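Uncharacterized protein (Magnetospirillum magneticum, PDB 3BHW) probably takes part in a type 1 BREX system, which protects bacteria against double-stranded DNA phage by preventing replication of the phage DNA. Local coordinates at residues A[83-88]-A[176-181]; A[90-95]-A[191-196]. One frame throughout, in Å; residues are numbered along the deposited sequence.

Contact 1 (A[83-88]-A[176-181]); sequences TQVAIQ and RISGEV
The side-chain amide of Q88 reads the backbone of 176-178 with both of its ends. Its OE1 takes the N-H of S178 in a short, nearly straight bond, OE1 to N 2.7 Å with 172° at the hydrogen, and the donor lies in the carbonyl plane on a lone pair. NE2, beside it, gives a weak bond to the carbonyl O of R176 at 3.3 Å, so the two ends of the amide reach out side by side and span I177. On its own helix Q88 NE2 also makes a weak bond to Q84 OE1, one turn back, which adds to the restraints on the amide's rotation. S178 OG contributes a weak hydrogen bond to Q88 OE1, giving that oxygen a second donor.

Q88 reaches across because its CG is anti to the carbonyl carbon and the chain runs on extended (chi2 178°). Alongside it, running in the opposite direction, lies I177, whose CD1 packs on Q88 CD at 3.7 Å. Further out, V181 puts CG2 against the carbonyl O of V85 at 3.7 Å and close to V85 CG1, while V85 CG2 rests on S178 CB at 4.0 Å. E180 crosses V85 at about a right angle, at the more exposed border, and M77 of helix 72-80 touches V85, E180 and V181.

S178 is the N-cap of helix 179-187: its OG, held between backbone N and carbonyl carbon (chi1 71°), accepts from V181 N at 3.3 Å. The arrangement is a serine-capped helix start, docked by a glutamine on the flank of helix 83-97.

Contact 2 (A[90-95]-A[191-196]); sequences VFAAAI and QYVIRC
Y192 opens the contact from helix 191-197, with CG anti to its backbone N (chi1 177°) so that the ring reaches the last turn of 90-95. The ring meets I95 by its rim: CE2 is 4.1 Å from the carbonyl O of I95, which lies at the edge near the ring plane, and 4.2 Å from I95 CG2. The phenol OH extends past this contact to a hydrogen bond with D103 OD1. One face of the same ring carries C196 SG, 3.7 Å above the plane and displaced toward the rim, a sulfur-aromatic contact within helix 191-197.

V193 comes next and touches both A92 and I95. Its CG1, anti to the backbone N, presses on A92 CB at 3.8 Å and also faces the A92 carbonyl O, whereas CG2 turns to I95 CG2. The CA atoms of V193 and I95 approach to 6.1 Å.

One turn on, C196 offers CB to I95 CG2 at 3.7 Å. That methyl therefore touches Y192, V193 and C196 together. In I95 a chi1 of -66° sets CG1 anti to the carbonyl carbon and leaves CG2 anti to the backbone N; the CG1 branch folds back along its own helix, where CD1 lies over the centre of the F91 ring.

The two helix segments cross at 116°, their axes 9.5 Å apart at closest approach. Helix 99-112 adjoins through L101 and L105, both touching I95, and through a salt bridge from D106 to R195; L185 of helix 179-187 packs on A92 and V193.

Both contacts draw on helix 83-97, contact 1 on its first half and contact 2 on its second, and their centres lie about 12 Å apart. The partners, helix 179-187 and helix 191-197, follow each other in the chain, so two consecutive C-terminal helices meet successive parts of one helix from earlier in the sequence. L185, in the first of these helices, reaches the A92 and V193 pair of contact 2, while Q198, just beyond the second, accepts a hydrogen bond from I177 N of contact 1. Contact 1, partly buried, combines hydrogen bonds with apolar packing, its centre about 13 Å from the chain centre; contact 2 is apolar and buried, its centre about 8 Å from it.

Contact 1 (A[83-88]-A[176-181])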
loop_
_atom_site.group_PDB
_atom_site.type_symbol
_atom_site.label_atom_id
_atom_site.label_comp_id
_atom_site.label_asym_id
_atom_site.label_seq_id
_atom_site.Cartn_x
_atom_site.Cartn_y
_atom_site.Cartn_z
ATOM N N THR A 83 9.495 1.777 -13.003
ATOM C CA THR A 83 8.148 1.350 -12.737
ATOM C C THR A 83 8.063 0.343 -11.571
ATOM O O THR A 83 7.283 0.537 -10.635
ATOM C CB THR A 83 7.514 0.831 -14.036
ATOM O OG1 THR A 83 7.420 1.922 -14.963
ATOM C CG2 THR A 83 6.110 0.341 -13.767
ATOM N N GLN A 84 8.859 -0.715 -11.608
ATOM C CA GLN A 84 8.819 -1.726 -10.544
ATOM C C GLN A 84 9.405 -1.184 -9.231
ATOM O O GLN A 84 8.856 -1.410 -8.143
ATOM C CB GLN A 84 9.522 -3.013 -11.004
ATOM C CG GLN A 84 9.549 -4.152 -9.970
ATOM C CD GLN A 84 8.289 -5.026 -9.994
ATOM O OE1 GLN A 84 7.366 -4.845 -9.178
ATOM N NE2 GLN A 84 8.245 -5.978 -10.928
ATOM N N VAL A 85 10.504 -0.437 -9.310
ATOM C CA VAL A 85 11.093 0.089 -8.089
ATOM C C VAL A 85 10.088 1.042 -7.412
ATOM O O VAL A 85 9.827 0.929 -6.213
ATOM C CB VAL A 85 12.500 0.740 -8.329
ATOM C CG1 VAL A 85 13.007 1.377 -7.082
ATOM C CG2 VAL A 85 13.509 -0.297 -8.808
ATOM N N ALA A 86 9.548 1.982 -8.187
ATOM C CA ALA A 86 8.618 2.986 -7.653
ATOM C C ALA A 86 7.354 2.333 -7.094
ATOM O O ALA A 86 6.888 2.699 -6.001
ATOM C CB ALA A 86 8.296 4.074 -8.738
ATOM N N ILE A 87 6.787 1.370 -7.814
ATOM C CA ILE A 87 5.535 0.767 -7.321
ATOM C C ILE A 87 5.771 0.015 -6.003
ATOM O O ILE A 87 4.949 0.090 -5.101
ATOM C CB ILE A 87 4.873 -0.146 -8.359
ATOM C CG1 ILE A 87 3.429 -0.439 -7.965
ATOM C CG2 ILE A 87 5.700 -1.397 -8.568
ATOM C CD1 ILE A 87 2.424 0.333 -8.762
ATOM N N GLN A 88 6.917 -0.626 -5.877
ATOM C CA GLN A 88 7.241 -1.360 -4.672
ATOM C C GLN A 88 7.459 -0.439 -3.472
ATOM O O GLN A 88 7.196 -0.814 -2.339
ATOM C CB GLN A 88 8.482 -2.228 -4.938
ATOM C CG GLN A 88 8.120 -3.447 -5.809
ATOM C CD GLN A 88 9.307 -4.333 -6.152
ATOM O OE1 GLN A 88 10.432 -4.060 -5.742
ATOM N NE2 GLN A 88 9.045 -5.414 -6.880
ATOM N N ARG A 176 9.996 -10.641 -6.313
ATOM C CA ARG A 176 11.271 -10.198 -5.742
ATOM C C ARG A 176 11.223 -8.695 -5.536
ATOM O O ARG A 176 11.117 -7.955 -6.501
ATOM C CB ARG A 176 12.428 -10.595 -6.693
ATOM C CG ARG A 176 13.723 -9.769 -6.585
ATOM C CD ARG A 176 14.637 -10.259 -5.465
ATOM N NE ARG A 176 15.777 -9.379 -5.131
ATOM C CZ ARG A 176 16.195 -8.304 -5.812
ATOM N NH1 ARG A 176 15.596 -7.906 -6.929
ATOM N NH2 ARG A 176 17.249 -7.630 -5.368
ATOM N N ILE A 177 11.272 -8.255 -4.272
ATOM C CA ILE A 177 11.313 -6.834 -3.968
ATOM C C ILE A 177 12.718 -6.287 -4.271
ATOM O O ILE A 177 13.746 -6.891 -3.892
ATOM C CB ILE A 177 10.899 -6.498 -2.509
ATOM C CG1 ILE A 177 9.437 -6.904 -2.218
ATOM C CG2 ILE A 177 11.088 -5.057 -2.251
ATOM C CD1 ILE A 177 8.405 -6.235 -3.138
ATOM N N SER A 178 12.748 -5.157 -4.966
ATOM C CA SER A 178 13.987 -4.582 -5.407
ATOM C C SER A 178 14.915 -4.322 -4.226
ATOM O O SER A 178 14.493 -3.925 -3.133
ATOM C CB SER A 178 13.748 -3.301 -6.191
ATOM O OG SER A 178 13.327 -2.284 -5.337
ATOM N N GLY A 179 16.191 -4.562 -4.479
ATOM C CA GLY A 179 17.231 -4.375 -3.499
ATOM C C GLY A 179 17.266 -2.941 -3.023
ATOM O O GLY A 179 17.577 -2.695 -1.870
ATOM N N GLU A 180 16.931 -1.992 -3.896
ATOM C CA GLU A 180 16.895 -0.572 -3.532
ATOM C C GLU A 180 15.805 -0.312 -2.484
ATOM O O GLU A 180 15.995 0.406 -1.532
ATOM C CB GLU A 180 16.556 0.233 -4.756
ATOM C CG GLU A 180 17.128 1.616 -4.794
ATOM C CD GLU A 180 17.075 2.151 -6.195
ATOM O OE1 GLU A 180 17.472 1.403 -7.115
ATOM O OE2 GLU A 180 16.620 3.298 -6.378
ATOM N N VAL A 181 14.657 -0.936 -2.660
ATOM C CA VAL A 181 13.598 -0.723 -1.693
ATOM C C VAL A 181 13.954 -1.389 -0.374
ATOM O O VAL A 181 13.808 -0.782 0.711
ATOM C CB VAL A 181 12.293 -1.261 -2.268
ATOM C CG1 VAL A 181 11.257 -1.452 -1.126
ATOM C CG2 VAL A 181 11.822 -0.287 -3.394
#

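Contact 2 (A[90-95]-A[191-196])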
loop_
_atom_site.group_PDB
_atom_site.type_symbol
_atom_site.label_atom_id
_atom_site.label_comp_id
_atom_site.label_asym_id
_atom_site.label_seq_id
_atom_site.Cartn_x
_atom_site.Cartn_y
_atom_site.Cartn_z
ATOM N N VAL A 90 5.956 2.443 -3.236
ATOM C CA VAL A 90 4.593 2.827 -2.850
ATOM C C VAL A 90 3.934 1.688 -2.030
ATOM O O VAL A 90 3.224 1.943 -1.019
ATOM C CB VAL A 90 3.748 3.231 -4.060
ATOM C CG1 VAL A 90 2.364 3.620 -3.542
ATOM C CG2 VAL A 90 4.404 4.389 -4.752
ATOM N N PHE A 91 4.172 0.447 -2.435
ATOM C CA PHE A 91 3.660 -0.727 -1.710
ATOM C C PHE A 91 4.122 -0.746 -0.258
ATOM O O PHE A 91 3.309 -0.972 0.658
ATOM C CB PHE A 91 4.061 -1.997 -2.471
ATOM C CG PHE A 91 3.502 -3.303 -1.917
ATOM C CD1 PHE A 91 2.154 -3.485 -1.528
ATOM C CD2 PHE A 91 4.354 -4.405 -1.853
ATOM C CE1 PHE A 91 1.746 -4.769 -1.089
ATOM C CE2 PHE A 91 3.927 -5.636 -1.425
ATOM C CZ PHE A 91 2.632 -5.839 -1.051
ATOM N N ALA A 92 5.362 -0.378 -0.006
ATOM C CA ALA A 92 5.914 -0.451 1.335
ATOM C C ALA A 92 5.226 0.624 2.151
ATOM O O ALA A 92 4.930 0.384 3.323
ATOM C CB ALA A 92 7.409 -0.145 1.276
ATOM N N ALA A 93 5.069 1.809 1.549
ATOM C CA ALA A 93 4.374 2.895 2.206
ATOM C C ALA A 93 2.950 2.490 2.520
ATOM O O ALA A 93 2.427 2.811 3.608
ATOM C CB ALA A 93 4.440 4.158 1.352
ATOM N N ALA A 94 2.313 1.751 1.612
ATOM C CA ALA A 94 0.900 1.344 1.862
ATOM C C ALA A 94 0.845 0.363 3.022
ATOM O O ALA A 94 -0.069 0.434 3.878
ATOM C CB ALA A 94 0.279 0.788 0.656
ATOM N N ILE A 95 1.795 -0.523 3.089
ATOM C CA ILE A 95 1.900 -1.444 4.232
ATOM C C ILE A 95 2.123 -0.723 5.553
ATOM O O ILE A 95 1.379 -0.937 6.545
ATOM C CB ILE A 95 2.954 -2.517 4.005
ATOM C CG1 ILE A 95 2.475 -3.405 2.849
ATOM C CG2 ILE A 95 3.170 -3.358 5.298
ATOM C CD1 ILE A 95 3.592 -4.199 2.201
ATOM N N GLN A 191 11.012 -2.825 10.556
ATOM C CA GLN A 191 10.769 -4.221 10.881
ATOM C C GLN A 191 9.443 -4.728 10.346
ATOM O O GLN A 191 9.363 -5.809 9.725
ATOM C CB GLN A 191 10.835 -4.529 12.397
ATOM C CG GLN A 191 11.907 -3.718 13.207
ATOM C CD GLN A 191 13.332 -3.786 12.705
ATOM O OE1 GLN A 191 13.777 -4.800 12.121
ATOM N NE2 GLN A 191 14.108 -2.729 12.992
ATOM N N TYR A 192 8.400 -3.951 10.590
ATOM C CA TYR A 192 7.068 -4.458 10.286
ATOM C C TYR A 192 6.877 -4.520 8.803
ATOM O O TYR A 192 6.390 -5.541 8.296
ATOM C CB TYR A 192 5.987 -3.591 10.932
ATOM C CG TYR A 192 4.545 -3.995 10.614
ATOM C CD1 TYR A 192 3.971 -5.067 11.290
ATOM C CD2 TYR A 192 3.762 -3.270 9.682
ATOM C CE1 TYR A 192 2.615 -5.454 11.034
ATOM C CE2 TYR A 192 2.439 -3.665 9.388
ATOM C CZ TYR A 192 1.883 -4.755 10.075
ATOM O OH TYR A 192 0.560 -5.114 9.790
ATOM N N VAL A 193 7.227 -3.437 8.090
ATOM C CA VAL A 193 7.110 -3.480 6.600
ATOM C C VAL A 193 7.952 -4.629 5.996
ATOM O O VAL A 193 7.469 -5.397 5.152
ATOM C CB VAL A 193 7.393 -2.128 6.009
ATOM C CG1 VAL A 193 7.309 -2.189 4.499
ATOM C CG2 VAL A 193 6.443 -1.073 6.664
ATOM N N ILE A 194 9.153 -4.790 6.525
ATOM C CA ILE A 194 10.041 -5.839 6.053
ATOM C C ILE A 194 9.378 -7.201 6.104
ATOM O O ILE A 194 9.426 -7.949 5.129
ATOM C CB ILE A 194 11.386 -5.815 6.761
ATOM C CG1 ILE A 194 12.161 -4.533 6.354
ATOM C CG2 ILE A 194 12.192 -7.124 6.500
ATOM C CD1 ILE A 194 13.414 -4.186 7.165
ATOM N N ARG A 195 8.806 -7.519 7.261
ATOM C CA ARG A 195 8.153 -8.804 7.500
ATOM C C ARG A 195 6.974 -9.060 6.562
ATOM O O ARG A 195 6.729 -10.205 6.146
ATOM C CB ARG A 195 7.674 -8.855 8.962
ATOM C CG ARG A 195 7.362 -10.197 9.462
ATOM C CD ARG A 195 6.352 -10.082 10.680
ATOM N NE ARG A 195 6.032 -11.388 11.232
ATOM C CZ ARG A 195 6.907 -12.121 11.906
ATOM N NH1 ARG A 195 8.136 -11.647 12.097
ATOM N NH2 ARG A 195 6.554 -13.309 12.407
ATOM N N CYS A 196 6.228 -7.993 6.249
ATOM C CA CYS A 196 4.988 -8.096 5.454
ATOM C C CYS A 196 5.202 -8.015 3.954
ATOM O O CYS A 196 4.446 -8.600 3.200
ATOM C CB CYS A 196 4.027 -6.962 5.843
ATOM S SG CYS A 196 3.459 -6.995 7.598
#